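Local coordinates for protein bacterial regulatory proteins, TetR family (Nitrosomonas europaea, PDB 3NI7) that probably binds DNA as a transcriptional regulator of the TetR family, through a predicted helix-turn-helix motif near its N-terminus, at residues I55-F59 against T102-I106; A62-M66 against I90-L95; M66-A70 against H85-M89. All coordinates share one frame; numbering follows the deposited sequence.

Contact 1: I55-F59 against T102-I106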
loop_
_atom_site.group_PDB
_atom_site.type_symbol
_atom_site.label_atom_id
_atom_site.label_comp_id
_atom_site.label_asym_id
_atom_site.label_seq_id
_atom_site.Cartn_x
_atom_site.Cartn_y
_atom_site.Cartn_z
ATOM N N ILE A 55 15.981 -5.412 10.525
ATOM C CA ILE A 55 14.800 -4.732 10.097
ATOM C C ILE A 55 13.713 -4.993 11.131
ATOM O O ILE A 55 13.073 -4.045 11.659
ATOM C CB ILE A 55 14.348 -5.163 8.697
ATOM C CG1 ILE A 55 15.501 -4.968 7.704
ATOM C CG2 ILE A 55 13.066 -4.331 8.262
ATOM C CD1 ILE A 55 15.136 -5.104 6.260
ATOM N N ASP A 56 13.524 -6.267 11.452
ATOM C CA ASP A 56 12.616 -6.619 12.531
ATOM C C ASP A 56 12.823 -5.754 13.765
ATOM O O ASP A 56 11.864 -5.071 14.188
ATOM C CB ASP A 56 12.745 -8.088 12.921
ATOM C CG ASP A 56 11.617 -8.904 12.385
ATOM O OD1 ASP A 56 10.612 -8.253 11.992
ATOM O OD2 ASP A 56 11.711 -10.175 12.362
ATOM N N ALA A 57 14.054 -5.776 14.322
ATOM C CA ALA A 57 14.340 -4.995 15.541
ATOM C C ALA A 57 14.009 -3.478 15.383
ATOM O O ALA A 57 13.536 -2.814 16.328
ATOM C CB ALA A 57 15.703 -5.169 15.946
ATOM N N TRP A 58 14.217 -2.956 14.179
ATOM C CA TRP A 58 13.955 -1.558 13.920
ATOM C C TRP A 58 12.442 -1.257 14.046
ATOM O O TRP A 58 12.012 -0.271 14.678
ATOM C CB TRP A 58 14.424 -1.197 12.502
ATOM C CG TRP A 58 14.380 0.251 12.188
ATOM C CD1 TRP A 58 13.707 0.836 11.187
ATOM C CD2 TRP A 58 15.062 1.294 12.880
ATOM N NE1 TRP A 58 13.930 2.194 11.191
ATOM C CE2 TRP A 58 14.752 2.489 12.237
ATOM C CE3 TRP A 58 15.920 1.322 13.981
ATOM C CZ2 TRP A 58 15.239 3.688 12.652
ATOM C CZ3 TRP A 58 16.408 2.510 14.399
ATOM C CH2 TRP A 58 16.067 3.685 13.744
ATOM N N PHE A 59 11.650 -2.103 13.400
ATOM C CA PHE A 59 10.216 -1.947 13.436
ATOM C C PHE A 59 9.656 -2.323 14.805
ATOM O O PHE A 59 8.668 -1.783 15.227
ATOM C CB PHE A 59 9.585 -2.732 12.307
ATOM C CG PHE A 59 9.772 -2.079 10.980
ATOM C CD1 PHE A 59 10.844 -2.356 10.183
ATOM C CD2 PHE A 59 8.886 -1.167 10.534
ATOM C CE1 PHE A 59 11.016 -1.722 8.938
ATOM C CE2 PHE A 59 9.069 -0.536 9.306
ATOM C CZ PHE A 59 10.151 -0.833 8.520
ATOM N N THR A 102 15.060 3.566 6.716
ATOM C CA THR A 102 13.785 2.881 6.747
ATOM C C THR A 102 13.248 2.719 5.338
ATOM O O THR A 102 12.851 1.648 4.946
ATOM C CB THR A 102 12.752 3.656 7.538
ATOM O OG1 THR A 102 13.164 3.713 8.911
ATOM C CG2 THR A 102 11.420 2.983 7.442
ATOM N N ARG A 103 13.243 3.788 4.566
ATOM C CA ARG A 103 12.770 3.692 3.202
ATOM C C ARG A 103 13.527 2.596 2.492
ATOM O O ARG A 103 12.921 1.724 1.881
ATOM C CB ARG A 103 12.917 5.023 2.442
ATOM C CG ARG A 103 12.398 4.952 0.988
ATOM C CD ARG A 103 12.238 6.318 0.291
ATOM N NE ARG A 103 13.470 7.109 0.278
ATOM C CZ ARG A 103 13.661 8.266 0.924
ATOM N NH1 ARG A 103 12.713 8.817 1.684
ATOM N NH2 ARG A 103 14.829 8.886 0.817
ATOM N N GLN A 104 14.847 2.639 2.584
ATOM C CA GLN A 104 15.692 1.688 1.887
ATOM C C GLN A 104 15.369 0.262 2.316
ATOM O O GLN A 104 15.252 -0.636 1.480
ATOM C CB GLN A 104 17.155 2.033 2.126
ATOM C CG GLN A 104 17.581 3.273 1.323
ATOM C CD GLN A 104 19.046 3.694 1.566
ATOM O OE1 GLN A 104 19.532 3.667 2.700
ATOM N NE2 GLN A 104 19.746 4.075 0.495
HETATM N N MSE A 105 15.179 0.071 3.614
HETATM C CA MSE A 105 14.789 -1.234 4.140
HETATM C C MSE A 105 13.548 -1.828 3.463
HETATM O O MSE A 105 13.494 -3.051 3.201
HETATM C CB MSE A 105 14.489 -1.144 5.638
HETATM C CG MSE A 105 15.715 -0.990 6.521
HETATM SE SE MSE A 105 15.280 -0.659 8.424
HETATM C CE MSE A 105 17.059 -1.058 9.160
ATOM N N ILE A 106 12.571 -0.955 3.191
ATOM C CA ILE A 106 11.300 -1.357 2.631
ATOM C C ILE A 106 11.443 -1.555 1.123
ATOM O O ILE A 106 11.056 -2.598 0.603
ATOM C CB ILE A 106 10.180 -0.351 2.956
ATOM C CG1 ILE A 106 9.886 -0.344 4.460
ATOM C CG2 ILE A 106 8.923 -0.690 2.216
ATOM C CD1 ILE A 106 9.634 -1.722 5.050
#
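W58 and T102 meet at the junction of a TetR-type regulator, where helix 51-69, the long connector running out of the DNA-binding head, faces the short helix 99-108 of the regulatory domain. The two segment axes pass no closer than 11.5 Å and cross at -131°, a wide spacing that side chains rather than backbones must bridge. One bond is polar: W58 NE1 donates to T102 OG1 over 2.8 Å, nearly straight at 161°, with the hydroxyl at the edge of the indole and close to its plane. The same T102 OG1 is hydrogen-bonded to Q98 O one turn earlier, so the hydroxyl links the indole to the backbone of its own side of the interface.

M105, modelled as selenomethionine, is the long reach of the contact. With CG beside the backbone N and the chain extended beyond, M105 SE crosses the gap to 3.5 Å from W58 CD1. M105 SE approaches the five-membered ring obliquely, 4.2 Å from the centroid of that ring in W58, a Met-aromatic contact in which the two side chains cross at about a right angle. I55 and M105 lie alongside, head to tail, with I55 CD1 4.1 Å from M105 CB. Farther along, F59 presents CZ to I106 CD1 at 3.6 Å, while T102 CG2 comes obliquely to the same end.

V13 and V17 of helix 7-22 also touch W58, and W25 of the loop after that helix touches both I55 and M105. In TetR relatives such a junction passes ligand-driven movement to the DNA-binding head, as it may here. The chemistry combines one directional bond, which satisfies a buried indole N-H, with apolar packing that imposes much less direction and would probably tolerate small shifts between the helices.

Contact 2: A62-M66 against I90-L95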
loop_
_atom_site.group_PDB
_atom_site.type_symbol
_atom_site.label_atom_id
_atom_site.label_comp_id
_atom_site.label_asym_id
_atom_site.label_seq_id
_atom_site.Cartn_x
_atom_site.Cartn_y
_atom_site.Cartn_z
ATOM N N ALA A 62 9.922 0.885 16.985
ATOM C CA ALA A 62 8.745 1.766 16.770
ATOM C C ALA A 62 7.525 1.241 17.545
ATOM O O ALA A 62 7.008 1.904 18.449
ATOM C CB ALA A 62 8.424 1.841 15.304
ATOM N N ASP A 63 7.206 -0.024 17.350
ATOM C CA ASP A 63 6.019 -0.567 17.967
ATOM C C ASP A 63 6.079 -0.333 19.472
ATOM O O ASP A 63 5.042 -0.120 20.099
ATOM C CB ASP A 63 5.893 -2.062 17.670
ATOM C CG ASP A 63 5.656 -2.346 16.200
ATOM O OD1 ASP A 63 5.476 -1.381 15.428
ATOM O OD2 ASP A 63 5.650 -3.534 15.816
ATOM N N SER A 64 7.269 -0.379 20.067
ATOM C CA SER A 64 7.329 -0.228 21.512
ATOM C C SER A 64 7.183 1.237 21.936
ATOM O O SER A 64 6.690 1.513 23.025
ATOM C CB SER A 64 8.623 -0.759 22.051
ATOM O OG SER A 64 9.482 0.361 22.104
ATOM N N ARG A 65 7.631 2.179 21.106
ATOM C CA ARG A 65 7.342 3.610 21.382
ATOM C C ARG A 65 5.843 3.809 21.418
ATOM O O ARG A 65 5.269 4.347 22.366
ATOM C CB ARG A 65 8.020 4.564 20.368
ATOM C CG ARG A 65 9.515 4.920 20.770
ATOM C CD ARG A 65 9.584 5.766 22.108
ATOM N NE ARG A 65 8.708 6.982 22.055
ATOM C CZ ARG A 65 7.508 7.153 22.648
ATOM N NH1 ARG A 65 6.864 8.304 22.473
ATOM N NH2 ARG A 65 6.936 6.224 23.423
HETATM N N MSE A 66 5.219 3.270 20.401
HETATM C CA MSE A 66 3.786 3.254 20.316
HETATM C C MSE A 66 3.137 2.620 21.545
HETATM O O MSE A 66 2.137 3.058 22.044
HETATM C CB MSE A 66 3.410 2.475 19.085
HETATM C CG MSE A 66 2.065 2.747 18.600
HETATM SE SE MSE A 66 1.949 2.359 16.691
HETATM C CE MSE A 66 1.436 0.501 16.848
ATOM N N ILE A 90 3.600 8.539 16.486
ATOM C CA ILE A 90 4.711 8.025 17.315
ATOM C C ILE A 90 5.481 6.969 16.545
ATOM O O ILE A 90 6.691 6.944 16.489
ATOM C CB ILE A 90 4.233 7.364 18.606
ATOM C CG1 ILE A 90 3.656 8.379 19.572
ATOM C CG2 ILE A 90 5.392 6.761 19.293
ATOM C CD1 ILE A 90 4.713 9.187 20.276
ATOM N N TRP A 91 4.760 6.092 15.915
ATOM C CA TRP A 91 5.414 5.045 15.157
ATOM C C TRP A 91 6.286 5.678 14.072
ATOM O O TRP A 91 7.441 5.292 13.893
ATOM C CB TRP A 91 4.343 4.170 14.520
ATOM C CG TRP A 91 4.780 2.887 14.048
ATOM C CD1 TRP A 91 5.116 1.838 14.803
ATOM C CD2 TRP A 91 4.845 2.456 12.689
ATOM N NE1 TRP A 91 5.436 0.756 14.006
ATOM C CE2 TRP A 91 5.283 1.115 12.699
ATOM C CE3 TRP A 91 4.574 3.075 11.457
ATOM C CZ2 TRP A 91 5.487 0.383 11.542
ATOM C CZ3 TRP A 91 4.773 2.369 10.299
ATOM C CH2 TRP A 91 5.237 1.023 10.344
ATOM N N LEU A 92 5.749 6.656 13.340
ATOM C CA LEU A 92 6.543 7.201 12.227
ATOM C C LEU A 92 7.684 8.089 12.687
ATOM O O LEU A 92 8.750 8.098 12.072
ATOM C CB LEU A 92 5.672 7.885 11.230
ATOM C CG LEU A 92 4.823 6.891 10.417
ATOM C CD1 LEU A 92 3.513 7.562 9.976
ATOM C CD2 LEU A 92 5.592 6.380 9.214
ATOM N N ASP A 93 7.485 8.773 13.803
ATOM C CA ASP A 93 8.548 9.535 14.415
ATOM C C ASP A 93 9.697 8.605 14.862
ATOM O O ASP A 93 10.875 8.871 14.631
ATOM C CB ASP A 93 8.008 10.353 15.587
ATOM C CG ASP A 93 7.211 11.574 15.127
ATOM O OD1 ASP A 93 7.060 11.797 13.894
ATOM O OD2 ASP A 93 6.718 12.314 16.008
ATOM N N ALA A 94 9.328 7.499 15.498
ATOM C CA ALA A 94 10.277 6.518 15.871
ATOM C C ALA A 94 11.128 6.142 14.649
ATOM O O ALA A 94 12.392 6.215 14.662
ATOM C CB ALA A 94 9.576 5.331 16.410
ATOM N N LEU A 95 10.450 5.751 13.582
ATOM C CA LEU A 95 11.168 5.366 12.358
ATOM C C LEU A 95 11.917 6.537 11.797
ATOM O O LEU A 95 12.972 6.386 11.191
ATOM C CB LEU A 95 10.192 4.862 11.291
ATOM C CG LEU A 95 9.406 3.597 11.713
ATOM C CD1 LEU A 95 8.332 3.143 10.708
ATOM C CD2 LEU A 95 10.372 2.478 11.972
#
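A62 is the bump here, and W91, A94 and L95 form the hollow that receives it. A62 CB reaches to 3.3 Å from W91 CD1 and sits 3.8 Å from A94 CB, with L95 CD2 bounding the hollow on another side. Because two alanines meet, the segment axes approach to 8.0 Å while crossing at 139°, the close spacing that small residues permit.

The bump is returned by I90. I90 CG2 presses into the dip between R65 and M66, 3.6 Å from R65 CB, and also lies over one face of the R65 guanidinium. That placement follows from the bends in the arginine chain at chi2 and chi3, which fold the group back across the isoleucine instead of sending it straight outward.

Between these features W91 runs along helix 51-69. M66 SE comes obliquely to the indole, 3.7 Å from W91 CB, and L95 CD1 covers one face toward the rim. At the ring edge W91 NE1 donates to D63 OD1 over 2.6 Å, at an angle of 146°; carboxylate and indole lie side by side, nearly coplanar. The other oxygen, D63 OD2, makes a salt bridge with R124, so the carboxylate spans two partners.

Helix 115-135 thus joins the pair through R124, and its T128, W131 and V132 pack on M66. Helix 149-164 closes against the tryptophan with Y156 and F160.

Contact 3: M66-A70 against H85-M89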
loop_
_atom_site.group_PDB
_atom_site.type_symbol
_atom_site.label_atom_id
_atom_site.label_comp_id
_atom_site.label_asym_id
_atom_site.label_seq_id
_atom_site.Cartn_x
_atom_site.Cartn_y
_atom_site.Cartn_z
HETATM N N MSE A 66 5.219 3.270 20.401
HETATM C CA MSE A 66 3.786 3.254 20.316
HETATM C C MSE A 66 3.137 2.620 21.545
HETATM O O MSE A 66 2.137 3.058 22.044
HETATM C CB MSE A 66 3.410 2.475 19.085
HETATM C CG MSE A 66 2.065 2.747 18.600
HETATM SE SE MSE A 66 1.949 2.359 16.691
HETATM C CE MSE A 66 1.436 0.501 16.848
ATOM N N LEU A 67 3.728 1.556 22.045
ATOM C CA LEU A 67 3.164 0.880 23.214
ATOM C C LEU A 67 3.273 1.733 24.469
ATOM O O LEU A 67 2.336 1.772 25.253
ATOM C CB LEU A 67 3.866 -0.452 23.447
ATOM C CG LEU A 67 3.442 -1.268 24.673
ATOM C CD1 LEU A 67 1.976 -1.589 24.557
ATOM C CD2 LEU A 67 4.266 -2.549 24.864
ATOM N N LYS A 68 4.428 2.385 24.662
ATOM C CA LYS A 68 4.671 3.235 25.846
ATOM C C LYS A 68 3.658 4.362 25.836
ATOM O O LYS A 68 3.046 4.699 26.853
ATOM C CB LYS A 68 6.089 3.807 25.860
ATOM N N GLU A 69 3.443 4.907 24.659
ATOM C CA GLU A 69 2.407 5.911 24.504
ATOM C C GLU A 69 1.047 5.360 24.898
ATOM O O GLU A 69 0.325 5.988 25.682
ATOM C CB GLU A 69 2.353 6.435 23.059
ATOM C CG GLU A 69 1.650 7.795 22.917
ATOM C CD GLU A 69 2.291 8.884 23.769
ATOM O OE1 GLU A 69 1.538 9.756 24.318
ATOM O OE2 GLU A 69 3.560 8.832 23.886
ATOM N N ALA A 70 0.703 4.183 24.372
ATOM C CA ALA A 70 -0.640 3.625 24.535
ATOM C C ALA A 70 -1.063 3.368 25.968
ATOM O O ALA A 70 -2.211 3.029 26.207
ATOM C CB ALA A 70 -0.777 2.361 23.735
ATOM N N HIS A 85 -4.459 8.671 15.353
ATOM C CA HIS A 85 -3.487 9.592 14.720
ATOM C C HIS A 85 -2.235 9.735 15.583
ATOM O O HIS A 85 -1.116 9.849 15.087
ATOM C CB HIS A 85 -4.130 10.943 14.505
ATOM C CG HIS A 85 -3.239 11.961 13.859
ATOM N ND1 HIS A 85 -2.536 12.895 14.584
ATOM C CD2 HIS A 85 -3.007 12.244 12.549
ATOM C CE1 HIS A 85 -1.877 13.682 13.748
ATOM N NE2 HIS A 85 -2.156 13.318 12.510
ATOM N N HIS A 86 -2.421 9.730 16.885
ATOM C CA HIS A 86 -1.311 9.931 17.753
ATOM C C HIS A 86 -0.361 8.722 17.713
ATOM O O HIS A 86 0.868 8.870 17.597
ATOM C CB HIS A 86 -1.803 10.199 19.154
ATOM C CG HIS A 86 -0.759 10.811 20.018
ATOM N ND1 HIS A 86 0.483 10.224 20.215
ATOM C CD2 HIS A 86 -0.738 11.987 20.699
ATOM C CE1 HIS A 86 1.216 11.002 20.995
ATOM N NE2 HIS A 86 0.501 12.076 21.304
ATOM N N LEU A 87 -0.907 7.516 17.805
ATOM C CA LEU A 87 -0.074 6.324 17.778
ATOM C C LEU A 87 0.647 6.197 16.457
ATOM O O LEU A 87 1.790 5.795 16.431
ATOM C CB LEU A 87 -0.908 5.067 17.991
ATOM C CG LEU A 87 -1.695 5.008 19.301
ATOM C CD1 LEU A 87 -2.713 3.866 19.252
ATOM C CD2 LEU A 87 -0.701 4.904 20.470
ATOM N N ILE A 88 -0.009 6.490 15.344
ATOM C CA ILE A 88 0.647 6.245 14.071
ATOM C C ILE A 88 1.804 7.203 13.977
ATOM O O ILE A 88 2.938 6.839 13.583
ATOM C CB ILE A 88 -0.275 6.366 12.857
ATOM C CG1 ILE A 88 -1.311 5.218 12.860
ATOM C CG2 ILE A 88 0.549 6.240 11.588
ATOM C CD1 ILE A 88 -2.465 5.413 11.805
HETATM N N MSE A 89 1.558 8.408 14.438
HETATM C CA MSE A 89 2.613 9.402 14.397
HETATM C C MSE A 89 3.813 9.000 15.252
HETATM O O MSE A 89 4.916 9.051 14.759
HETATM C CB MSE A 89 2.079 10.817 14.740
HETATM C CG MSE A 89 1.272 11.484 13.605
HETATM SE SE MSE A 89 1.959 11.188 11.764
HETATM C CE MSE A 89 3.848 11.787 11.934
#
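M66 and L87 bring their CA atoms to 5.5 Å, the nearest backbone approach between the C-terminal end of helix 51-69 and the segment 85-89 of helix 80-96. Around this point the side chains interlock without any hydrogen bond between the segments. L87 contributes the largest share of the buried surface: with CG beside its own backbone N, its CD2 is directed to the other helix, 3.7 Å from M66 O and 4.1 Å from A70 CB. M66 crosses the leucine at about a right angle, its CG 3.8 Å from L87 CB, and its SE lies 3.4 Å from the carbonyl oxygen of L87.

One turn along, E69 meets H86. CG stands anti to the backbone N and the glutamate chain then bends at chi2 (57°), which brings the carboxylate obliquely up to the imidazole, their planes 16° apart. E69 OE1 is 3.6 Å from H86 CE1, and E69 CG packs 3.8 Å from H86 ND1, a van der Waals contact. R65 is a long, weak ion-pair partner of the same carboxylate. Replacing E69 by an alanine would probably cost the H86 ring one of its packing partners, leaving it freer to turn, and deprive R65 of a distant counter-charge.

V132 of helix 115-135 and F75 of the loop also touch L87. Two consecutive, roughly antiparallel helices pack near the loop that joins them, a recurrent element of the all-helical TetR regulatory domain.

All three contacts draw on helix 51-69 at successive heights. Contact 1 pairs it with helix 99-108, whereas contacts 2 and 3 pair it with helix 80-96 and share M66. Contact 1 is buried; contact 2, although as central in the chain, has a partly exposed flank, and contact 3 lies farthest out, its centre about 11 Å from the centre of the chain. Contacts 1 and 2 form one continuous interior, with F59 against W91 and L95, and each ties a tryptophan N-H to an oxygen: a neutral hydroxyl at the junction with the DNA-binding head, a charged carboxylate at mid-helix. Contact 3, its nearest atoms about 8 Å from contact 1, rests mainly on van der Waals packing.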